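Local atomic coordinates of ATP-dependent 6-phosphofructokinase isozyme 2 (Escherichia coli, PDB entry 3UMO), a protein that catalyses the ATP-dependent phosphorylation of fructose 6-phosphate to fructose 1,6-bisphosphate, the first committing step of glycolysis. Residues Ala45-His50 with Gly255-Gly260; Val242-Lys247 with Gln301-Tyr306; Ala286-Gly291 with His297-Lys302. One frame throughout, in Å; residues are numbered along the deposited sequence.

Interaction 1: residues Ala45-His50 with Gly255-Gly260. With ATP (adenosine-5'-triphosphate), chain E.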
loop_
_atom_site.group_PDB
_atom_site.type_symbol
_atom_site.label_atom_id
_atom_site.label_comp_id
_atom_site.label_asym_id
_atom_site.label_seq_id
_atom_site.Cartn_x
_atom_site.Cartn_y
_atom_site.Cartn_z
ATOM N N ALA A 45 28.128 17.617 -5.665
ATOM C CA ALA A 45 29.079 18.444 -4.920
ATOM C C ALA A 45 29.221 17.978 -3.466
ATOM O O ALA A 45 30.324 17.970 -2.903
ATOM C CB ALA A 45 28.678 19.913 -4.974
ATOM N N ARG A 46 28.105 17.591 -2.855
ATOM C CA ARG A 46 28.136 17.089 -1.482
ATOM C C ARG A 46 28.893 15.761 -1.391
ATOM O O ARG A 46 29.692 15.551 -0.471
ATOM C CB ARG A 46 26.720 16.952 -0.923
ATOM C CG ARG A 46 25.974 18.281 -0.827
ATOM C CD ARG A 46 24.522 18.076 -0.419
ATOM N NE ARG A 46 24.391 17.706 0.987
ATOM C CZ ARG A 46 23.581 16.753 1.437
ATOM N NH1 ARG A 46 22.830 16.066 0.589
ATOM N NH2 ARG A 46 23.523 16.485 2.736
ATOM N N ALA A 47 28.658 14.877 -2.356
ATOM C CA ALA A 47 29.355 13.586 -2.394
ATOM C C ALA A 47 30.850 13.801 -2.552
ATOM O O ALA A 47 31.667 13.113 -1.927
ATOM C CB ALA A 47 28.822 12.714 -3.532
ATOM N N ILE A 48 31.213 14.770 -3.386
ATOM C CA ILE A 48 32.619 15.065 -3.610
ATOM C C ILE A 48 33.277 15.528 -2.312
ATOM O O ILE A 48 34.391 15.112 -1.991
ATOM C CB ILE A 48 32.802 16.088 -4.748
ATOM C CG1 ILE A 48 32.625 15.376 -6.094
ATOM C CG2 ILE A 48 34.166 16.762 -4.654
ATOM C CD1 ILE A 48 32.529 16.315 -7.307
ATOM N N ALA A 49 32.572 16.357 -1.550
ATOM C CA ALA A 49 33.061 16.781 -0.242
ATOM C C ALA A 49 33.283 15.583 0.687
ATOM O O ALA A 49 34.317 15.495 1.357
ATOM C CB ALA A 49 32.101 17.782 0.389
ATOM N N HIS A 50 32.321 14.664 0.728
ATOM C CA HIS A 50 32.452 13.461 1.557
ATOM C C HIS A 50 33.684 12.654 1.172
ATOM O O HIS A 50 34.352 12.073 2.032
ATOM C CB HIS A 50 31.221 12.560 1.440
ATOM C CG HIS A 50 29.987 13.134 2.055
ATOM N ND1 HIS A 50 29.927 14.427 2.527
ATOM C CD2 HIS A 50 28.769 12.591 2.282
ATOM C CE1 HIS A 50 28.723 14.655 3.019
ATOM N NE2 HIS A 50 28.000 13.558 2.881
ATOM N N GLY A 255 23.174 7.352 -7.315
ATOM C CA GLY A 255 23.557 7.940 -8.589
ATOM C C GLY A 255 24.487 9.139 -8.447
ATOM O O GLY A 255 25.532 9.228 -9.106
ATOM N N ASP A 256 24.111 10.074 -7.588
ATOM C CA ASP A 256 24.909 11.279 -7.413
ATOM C C ASP A 256 26.244 10.974 -6.737
ATOM O O ASP A 256 27.248 11.618 -7.029
ATOM C CB ASP A 256 24.117 12.333 -6.640
ATOM C CG ASP A 256 22.869 12.780 -7.386
ATOM O OD1 ASP A 256 21.875 13.144 -6.722
ATOM O OD2 ASP A 256 22.878 12.767 -8.638
ATOM N N SER A 257 26.255 9.991 -5.841
ATOM C CA SER A 257 27.497 9.572 -5.208
ATOM C C SER A 257 28.434 8.987 -6.249
ATOM O O SER A 257 29.627 9.301 -6.265
ATOM C CB SER A 257 27.236 8.540 -4.110
ATOM O OG SER A 257 26.566 9.140 -3.010
ATOM N N MET A 258 27.896 8.132 -7.114
ATOM C CA MET A 258 28.692 7.566 -8.200
ATOM C C MET A 258 29.258 8.649 -9.115
ATOM O O MET A 258 30.441 8.611 -9.480
ATOM C CB MET A 258 27.862 6.572 -9.022
ATOM C CG MET A 258 28.498 6.225 -10.362
ATOM S SD MET A 258 27.624 4.894 -11.209
ATOM C CE MET A 258 28.563 3.473 -10.651
ATOM N N VAL A 259 28.420 9.608 -9.506
ATOM C CA VAL A 259 28.890 10.694 -10.369
ATOM C C VAL A 259 29.990 11.526 -9.709
ATOM O O VAL A 259 30.992 11.861 -10.357
ATOM C CB VAL A 259 27.731 11.586 -10.859
ATOM C CG1 VAL A 259 28.267 12.814 -11.580
ATOM C CG2 VAL A 259 26.821 10.783 -11.775
ATOM N N GLY A 260 29.814 11.834 -8.425
ATOM C CA GLY A 260 30.825 12.561 -7.669
ATOM C C GLY A 260 32.166 11.847 -7.692
ATOM O O GLY A 260 33.210 12.462 -7.943
HETATM P PG ATP E . 19.647 7.546 -8.689
HETATM O O1G ATP E . 19.795 8.792 -9.489
HETATM O O2G ATP E . 20.091 7.930 -7.280
HETATM O O3G ATP E . 18.260 7.001 -8.689
HETATM P PB ATP E . 20.737 5.985 -10.663
HETATM O O1B ATP E . 19.407 5.290 -11.086
HETATM O O2B ATP E . 21.188 7.113 -11.614
HETATM O O3B ATP E . 20.690 6.485 -9.149
HETATM P PA ATP E . 22.050 3.476 -10.142
HETATM O O1A ATP E . 20.740 2.989 -9.598
HETATM O O2A ATP E . 22.636 2.564 -11.222
HETATM O O3A ATP E . 21.919 4.922 -10.693
HETATM O "O5'" ATP E . 23.057 3.631 -8.897
HETATM C "C5'" ATP E . 24.396 3.901 -9.136
HETATM C "C4'" ATP E . 25.378 3.028 -8.495
HETATM O "O4'" ATP E . 24.996 2.862 -7.113
HETATM C "C3'" ATP E . 25.347 1.656 -9.028
HETATM O "O3'" ATP E . 26.115 1.532 -10.165
HETATM C "C2'" ATP E . 25.847 0.857 -7.896
HETATM O "O2'" ATP E . 27.200 1.024 -7.761
HETATM C "C1'" ATP E . 25.186 1.515 -6.747
HETATM N N9 ATP E . 23.903 0.891 -6.432
HETATM C C8 ATP E . 22.689 1.334 -6.808
HETATM N N7 ATP E . 21.766 0.471 -6.316
HETATM C C5 ATP E . 22.395 -0.509 -5.636
HETATM C C6 ATP E . 21.958 -1.634 -4.930
HETATM N N6 ATP E . 20.498 -1.965 -4.818
HETATM N N1 ATP E . 22.879 -2.426 -4.352
HETATM C C2 ATP E . 24.192 -2.152 -4.441
HETATM N N3 ATP E . 24.634 -1.081 -5.106
HETATM C C4 ATP E . 23.766 -0.247 -5.706
#
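The segments 45-50 and 255-260 are two helical pieces that cross at -61° with their axes 7.9 Å apart, Ala47 lying opposite Ser257 and Ile48 opposite Gly260, the latter pair with CA atoms 5.1 Å from each other. Such closeness depends on small residues. Ala47 turns its methyl toward the other helix, where CB rests 3.8 Å from Ser257 CA, also near the carbonyl of Asp256. Gly260 completes the fit, because a CB built on it would come only about 3.1 Å from Ala47 CB. The one larger side chain in the contact is Ile48. With CG1 anti to the carbonyl carbon (chi1 -78°), its longer branch swings across, and CG1 lies 3.5 Å from Gly260 O and 3.7 Å from Gly260 CA, flanking the bare glycine backbone; CD1 follows slightly farther off. Were Ile48 an alanine, CG1 and CD1 would be gone and a gap would probably open beside Gly260, whose CA would lose its apolar cover. No hydrogen bond joins the helices; Ser257 spends its hydroxyl on Gly253 O and Cys295 N.

The GAGD signature of the ribokinase family lies at the N-terminal start of the second helix. There Gly255 N donates to ATP O2G (3.1 Å), and a side chain at this glycine would run into the triphosphate, whereas Met258, turned away from helix 40-50, brings CE to the ribose hydroxyl O3'. Asp256, probably the catalytic residue as in its relatives, meets Asn43 of helix 40-50, a substrate-binding residue. Helix 40-50 is backed by strand 55-61, on whose Ala55 both Ala45 and Ile48 rest, while helix 254-267 leans through Ser257 and Met258 on helix 272-286.

Interaction 2: residues Val242-Lys247 with Gln301-Tyr306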
loop_
_atom_site.group_PDB
_atom_site.type_symbol
_atom_site.label_atom_id
_atom_site.label_comp_id
_atom_site.label_asym_id
_atom_site.label_seq_id
_atom_site.Cartn_x
_atom_site.Cartn_y
_atom_site.Cartn_z
ATOM N N VAL A 242 30.976 -4.910 -10.843
ATOM C CA VAL A 242 29.853 -5.307 -9.996
ATOM C C VAL A 242 30.222 -5.074 -8.530
ATOM O O VAL A 242 31.331 -5.407 -8.113
ATOM C CB VAL A 242 29.521 -6.792 -10.230
ATOM C CG1 VAL A 242 28.201 -7.191 -9.563
ATOM C CG2 VAL A 242 29.463 -7.062 -11.727
ATOM N N PRO A 243 29.298 -4.492 -7.746
ATOM C CA PRO A 243 29.577 -4.257 -6.326
ATOM C C PRO A 243 29.677 -5.572 -5.569
ATOM O O PRO A 243 29.178 -6.602 -6.035
ATOM C CB PRO A 243 28.327 -3.514 -5.827
ATOM C CG PRO A 243 27.496 -3.219 -7.023
ATOM C CD PRO A 243 27.921 -4.135 -8.113
ATOM N N PRO A 244 30.305 -5.542 -4.389
ATOM C CA PRO A 244 30.327 -6.738 -3.546
ATOM C C PRO A 244 28.928 -7.050 -3.022
ATOM O O PRO A 244 28.064 -6.163 -3.006
ATOM C CB PRO A 244 31.264 -6.341 -2.395
ATOM C CG PRO A 244 31.269 -4.853 -2.388
ATOM C CD PRO A 244 31.091 -4.435 -3.816
ATOM N N PRO A 245 28.699 -8.310 -2.617
ATOM C CA PRO A 245 27.368 -8.746 -2.182
ATOM C C PRO A 245 27.062 -8.316 -0.754
ATOM O O PRO A 245 27.112 -9.129 0.171
ATOM C CB PRO A 245 27.445 -10.274 -2.286
ATOM C CG PRO A 245 28.893 -10.598 -2.129
ATOM C CD PRO A 245 29.658 -9.429 -2.692
ATOM N N VAL A 246 26.764 -7.031 -0.597
ATOM C CA VAL A 246 26.361 -6.460 0.680
ATOM C C VAL A 246 24.970 -5.868 0.527
ATOM O O VAL A 246 24.659 -5.263 -0.498
ATOM C CB VAL A 246 27.339 -5.362 1.137
ATOM C CG1 VAL A 246 26.921 -4.799 2.495
ATOM C CG2 VAL A 246 28.755 -5.917 1.197
ATOM N N LYS A 247 24.136 -6.045 1.546
ATOM C CA LYS A 247 22.744 -5.607 1.487
ATOM C C LYS A 247 22.592 -4.090 1.478
ATOM O O LYS A 247 23.156 -3.384 2.317
ATOM C CB LYS A 247 21.950 -6.191 2.657
ATOM C CG LYS A 247 20.454 -5.912 2.598
ATOM C CD LYS A 247 19.770 -6.356 3.883
ATOM C CE LYS A 247 19.272 -5.158 4.677
ATOM N NZ LYS A 247 19.149 -5.455 6.132
ATOM N N GLN A 301 36.101 3.748 0.335
ATOM C CA GLN A 301 37.460 3.215 0.315
ATOM C C GLN A 301 37.481 1.702 0.474
ATOM O O GLN A 301 38.229 1.013 -0.217
ATOM C CB GLN A 301 38.315 3.869 1.404
ATOM C CG GLN A 301 39.708 3.271 1.530
ATOM C CD GLN A 301 40.633 4.115 2.389
ATOM O OE1 GLN A 301 40.183 4.885 3.240
ATOM N NE2 GLN A 301 41.937 3.980 2.163
ATOM N N LYS A 302 36.656 1.192 1.385
ATOM C CA LYS A 302 36.605 -0.246 1.659
ATOM C C LYS A 302 36.124 -1.025 0.437
ATOM O O LYS A 302 36.711 -2.044 0.058
ATOM C CB LYS A 302 35.682 -0.525 2.850
ATOM C CG LYS A 302 35.613 -1.995 3.262
ATOM C CD LYS A 302 34.476 -2.243 4.255
ATOM C CE LYS A 302 34.658 -1.430 5.529
ATOM N NZ LYS A 302 33.581 -1.696 6.536
ATOM N N ILE A 303 35.049 -0.544 -0.176
ATOM C CA ILE A 303 34.525 -1.189 -1.377
ATOM C C ILE A 303 35.527 -1.082 -2.531
ATOM O O ILE A 303 35.789 -2.064 -3.229
ATOM C CB ILE A 303 33.159 -0.609 -1.791
ATOM C CG1 ILE A 303 32.116 -0.907 -0.709
ATOM C CG2 ILE A 303 32.717 -1.204 -3.135
ATOM C CD1 ILE A 303 30.822 -0.111 -0.842
ATOM N N TYR A 304 36.105 0.102 -2.718
ATOM C CA TYR A 304 37.097 0.292 -3.772
ATOM C C TYR A 304 38.298 -0.645 -3.615
ATOM O O TYR A 304 38.777 -1.210 -4.595
ATOM C CB TYR A 304 37.552 1.752 -3.840
ATOM C CG TYR A 304 38.576 2.022 -4.917
ATOM C CD1 TYR A 304 38.202 2.118 -6.252
ATOM C CD2 TYR A 304 39.922 2.178 -4.597
ATOM C CE1 TYR A 304 39.139 2.366 -7.241
ATOM C CE2 TYR A 304 40.866 2.425 -5.576
ATOM C CZ TYR A 304 40.471 2.519 -6.894
ATOM O OH TYR A 304 41.419 2.764 -7.859
ATOM N N ALA A 305 38.774 -0.819 -2.385
ATOM C CA ALA A 305 39.878 -1.744 -2.125
ATOM C C ALA A 305 39.524 -3.168 -2.550
ATOM O O ALA A 305 40.345 -3.873 -3.145
ATOM C CB ALA A 305 40.272 -1.709 -0.655
ATOM N N TYR A 306 38.298 -3.585 -2.240
ATOM C CA TYR A 306 37.813 -4.904 -2.633
ATOM C C TYR A 306 37.780 -5.044 -4.151
ATOM O O TYR A 306 38.247 -6.038 -4.692
ATOM C CB TYR A 306 36.423 -5.157 -2.048
ATOM C CG TYR A 306 35.699 -6.361 -2.616
ATOM C CD1 TYR A 306 35.926 -7.637 -2.110
ATOM C CD2 TYR A 306 34.768 -6.218 -3.641
ATOM C CE1 TYR A 306 35.258 -8.733 -2.618
ATOM C CE2 TYR A 306 34.100 -7.312 -4.157
ATOM C CZ TYR A 306 34.346 -8.565 -3.638
ATOM O OH TYR A 306 33.678 -9.655 -4.147
#
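Pro244 meets Ile303 and Tyr306 in a wholly apolar contact between the loop that follows strand 238-241 and the C-terminal helix 297-307. The pyrrolidine is used on two fronts. Its CD lies 3.7 Å from Ile303 CG2, the two side chains crossing at about a right angle, and its CB comes to 3.5 Å from Tyr306 CE2, obliquely to the ring. Tyr306 is placed for this by having CG anti to its backbone N (chi1 168°), which lays the ring alongside the proline, running the opposite way; CD2 and CE2 are the ring atoms that touch it most closely. A looser approach puts Pro245 CD near the phenol oxygen.

No hydrogen bond crosses between the segments. In the loop Val246 N donates to Pro244 O (2.9 Å), closing an inverse gamma turn centred on Pro245, whose constrained phi suits that bend.

Around the contact, Tyr306 makes a cation-pi interaction with Arg309, Ile303 packs on Ala281 of helix 272-286, and Pro244 touches Pro202 of the second subunit. With no N-H on Pro244 to satisfy, and no hydrogen bond between the segments, the loop meets the helix here through shape and apolar contact.

Interaction 3: residues Ala286-Gly291 with His297-Lys302. With K (potassium ion), chain F; ATP (adenosine-5'-triphosphate), chain E.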
loop_
_atom_site.group_PDB
_atom_site.type_symbol
_atom_site.label_atom_id
_atom_site.label_comp_id
_atom_site.label_asym_id
_atom_site.label_seq_id
_atom_site.Cartn_x
_atom_site.Cartn_y
_atom_site.Cartn_z
ATOM N N ALA A 286 26.903 4.552 -0.861
ATOM C CA ALA A 286 25.729 5.354 -0.548
ATOM C C ALA A 286 24.570 4.487 -0.061
ATOM O O ALA A 286 23.823 4.884 0.826
ATOM C CB ALA A 286 25.306 6.177 -1.750
ATOM N N THR A 287 24.421 3.304 -0.647
ATOM C CA THR A 287 23.301 2.432 -0.313
ATOM C C THR A 287 23.402 1.829 1.084
ATOM O O THR A 287 22.433 1.263 1.584
ATOM C CB THR A 287 23.127 1.290 -1.333
ATOM O OG1 THR A 287 24.141 0.300 -1.125
ATOM C CG2 THR A 287 23.213 1.820 -2.751
ATOM N N LEU A 288 24.569 1.944 1.710
ATOM C CA LEU A 288 24.759 1.369 3.044
ATOM C C LEU A 288 24.175 2.239 4.151
ATOM O O LEU A 288 23.919 1.770 5.259
ATOM C CB LEU A 288 26.244 1.137 3.324
ATOM C CG LEU A 288 26.931 0.249 2.298
ATOM C CD1 LEU A 288 28.418 0.125 2.620
ATOM C CD2 LEU A 288 26.250 -1.114 2.261
ATOM N N ASN A 289 23.983 3.515 3.827
ATOM C CA ASN A 289 23.452 4.503 4.757
ATOM C C ASN A 289 21.953 4.689 4.588
ATOM O O ASN A 289 21.438 4.676 3.474
ATOM C CB ASN A 289 24.154 5.849 4.567
ATOM C CG ASN A 289 25.643 5.770 4.810
ATOM O OD1 ASN A 289 26.111 4.949 5.595
ATOM N ND2 ASN A 289 26.397 6.629 4.139
ATOM N N GLN A 290 21.258 4.858 5.707
ATOM C CA GLN A 290 19.809 4.994 5.696
ATOM C C GLN A 290 19.367 6.331 5.117
ATOM O O GLN A 290 20.103 7.312 5.151
ATOM C CB GLN A 290 19.248 4.830 7.110
ATOM N N GLY A 291 18.152 6.358 4.586
ATOM C CA GLY A 291 17.584 7.579 4.053
ATOM C C GLY A 291 18.373 8.179 2.908
ATOM O O GLY A 291 18.856 7.469 2.030
ATOM N N HIS A 297 33.370 8.453 3.029
ATOM C CA HIS A 297 34.732 8.168 2.575
ATOM C C HIS A 297 35.202 6.753 2.911
ATOM O O HIS A 297 35.754 6.055 2.056
ATOM C CB HIS A 297 35.723 9.190 3.142
ATOM C CG HIS A 297 37.154 8.885 2.814
ATOM N ND1 HIS A 297 37.911 7.993 3.543
ATOM C CD2 HIS A 297 37.961 9.350 1.831
ATOM C CE1 HIS A 297 39.125 7.921 3.023
ATOM N NE2 HIS A 297 39.182 8.736 1.984
ATOM N N ASP A 298 34.997 6.338 4.157
ATOM C CA ASP A 298 35.515 5.052 4.618
ATOM C C ASP A 298 34.850 3.863 3.932
ATOM O O ASP A 298 35.532 2.910 3.556
ATOM C CB ASP A 298 35.401 4.926 6.136
ATOM C CG ASP A 298 36.282 5.920 6.870
ATOM O OD1 ASP A 298 37.053 6.646 6.203
ATOM O OD2 ASP A 298 36.210 5.968 8.117
ATOM N N ASP A 299 33.530 3.915 3.773
ATOM C CA ASP A 299 32.815 2.835 3.088
ATOM C C ASP A 299 33.234 2.763 1.624
ATOM O O ASP A 299 33.414 1.675 1.074
ATOM C CB ASP A 299 31.299 3.032 3.178
ATOM C CG ASP A 299 30.756 2.817 4.575
ATOM O OD1 ASP A 299 31.414 2.119 5.378
ATOM O OD2 ASP A 299 29.655 3.347 4.860
ATOM N N THR A 300 33.392 3.923 0.995
ATOM C CA THR A 300 33.799 3.967 -0.410
ATOM C C THR A 300 35.198 3.372 -0.566
ATOM O O THR A 300 35.451 2.571 -1.467
ATOM C CB THR A 300 33.753 5.411 -0.968
ATOM O OG1 THR A 300 32.424 5.943 -0.821
ATOM C CG2 THR A 300 34.152 5.442 -2.440
ATOM N N GLN A 301 36.101 3.748 0.335
ATOM C CA GLN A 301 37.460 3.215 0.315
ATOM C C GLN A 301 37.481 1.702 0.474
ATOM O O GLN A 301 38.229 1.013 -0.217
ATOM C CB GLN A 301 38.315 3.869 1.404
ATOM C CG GLN A 301 39.708 3.271 1.530
ATOM C CD GLN A 301 40.633 4.115 2.389
ATOM O OE1 GLN A 301 40.183 4.885 3.240
ATOM N NE2 GLN A 301 41.937 3.980 2.163
ATOM N N LYS A 302 36.656 1.192 1.385
ATOM C CA LYS A 302 36.605 -0.246 1.659
ATOM C C LYS A 302 36.124 -1.025 0.437
ATOM O O LYS A 302 36.711 -2.044 0.058
ATOM C CB LYS A 302 35.682 -0.525 2.850
ATOM C CG LYS A 302 35.613 -1.995 3.262
ATOM C CD LYS A 302 34.476 -2.243 4.255
ATOM C CE LYS A 302 34.658 -1.430 5.529
ATOM N NZ LYS A 302 33.581 -1.696 6.536
HETATM K K K F . 21.278 6.271 1.242
HETATM P PG ATP E . 19.647 7.546 -8.689
HETATM O O1G ATP E . 19.795 8.792 -9.489
HETATM O O2G ATP E . 20.091 7.930 -7.280
HETATM O O3G ATP E . 18.260 7.001 -8.689
HETATM P PB ATP E . 20.737 5.985 -10.663
HETATM O O1B ATP E . 19.407 5.290 -11.086
HETATM O O2B ATP E . 21.188 7.113 -11.614
HETATM O O3B ATP E . 20.690 6.485 -9.149
HETATM P PA ATP E . 22.050 3.476 -10.142
HETATM O O1A ATP E . 20.740 2.989 -9.598
HETATM O O2A ATP E . 22.636 2.564 -11.222
HETATM O O3A ATP E . 21.919 4.922 -10.693
HETATM O "O5'" ATP E . 23.057 3.631 -8.897
HETATM C "C5'" ATP E . 24.396 3.901 -9.136
HETATM C "C4'" ATP E . 25.378 3.028 -8.495
HETATM O "O4'" ATP E . 24.996 2.862 -7.113
HETATM C "C3'" ATP E . 25.347 1.656 -9.028
HETATM O "O3'" ATP E . 26.115 1.532 -10.165
HETATM C "C2'" ATP E . 25.847 0.857 -7.896
HETATM O "O2'" ATP E . 27.200 1.024 -7.761
HETATM C "C1'" ATP E . 25.186 1.515 -6.747
HETATM N N9 ATP E . 23.903 0.891 -6.432
HETATM C C8 ATP E . 22.689 1.334 -6.808
HETATM N N7 ATP E . 21.766 0.471 -6.316
HETATM C C5 ATP E . 22.395 -0.509 -5.636
HETATM C C6 ATP E . 21.958 -1.634 -4.930
HETATM N N6 ATP E . 20.498 -1.965 -4.818
HETATM N N1 ATP E . 22.879 -2.426 -4.352
HETATM C C2 ATP E . 24.192 -2.152 -4.441
HETATM N N3 ATP E . 24.634 -1.081 -5.106
HETATM C C4 ATP E . 23.766 -0.247 -5.706
HETATM O O HOH W 1 27.721 3.094 6.594
#
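Leu288 and Asn289 face Asp299 where the potassium-binding loop of this ribokinase-family kinase approaches the start of helix 297-307. The loop opens with a type I turn from Ala286 to Asn289, and the backbone oxygens of Ala286, Asn289 and Gly291 bind the potassium ion at 2.8-2.9 Å, together with those of Ser250, Val252 and Arg293. Gly291 has a positive phi, which a glycine adopts readily.

While backbone carbonyls hold the ion, the side chains meet other partners. Thr287 has OG1 between its backbone N and carbonyl carbon (chi1 75°), from where the hydroxyl bonds back to Ser284 O; the methyl is thereby turned to the nucleotide, with CG2 3.6 Å from ATP C4. Leu288 extends toward the helix, and its CD1 lies 4.1 Å from Asp299 CG, an apolar methyl beside the carboxylate carbon and equally near Asp299 CB. Asn289 keeps CG anti to its carbonyl carbon (chi1 -60°), sending the amide across to the helix. Its ND2 is bonded to Leu294 O, which fixes the flip of the amide and leaves OD1 on the side of Asp299. Both groups present acceptor oxygens to each other and so cannot bond directly; their planes are 43° apart, and Asn289 OD1 and Asp299 OD2 stay 4.0 Å from each other. An asparagine and an aspartate suit such a place because one bridging water can donate to both oxygens, giving one hydrogen to Asn289 OD1 at 2.7 Å and the other to Asp299 OD2 at 2.6 Å.

Interaction 1 lies nearest the centre of the chain and is buried; interaction 2 is buried too, but farther out, with the second subunit beside it; interaction 3 is a surface contact. Their chemistry follows: close helix packing on small residues in the first, proline against larger apolar side chains in the second, a water bridge beside a potassium site in the third. Interactions 2 and 3 both use helix 297-307 and meet where Leu288 touches Val246 and Ile303. Interactions 1 and 3 meet through Ser257 and Ala286, and both reach ATP, one at the triphosphate and ribose, the other at the adenine. Interactions 1 and 2 do not touch.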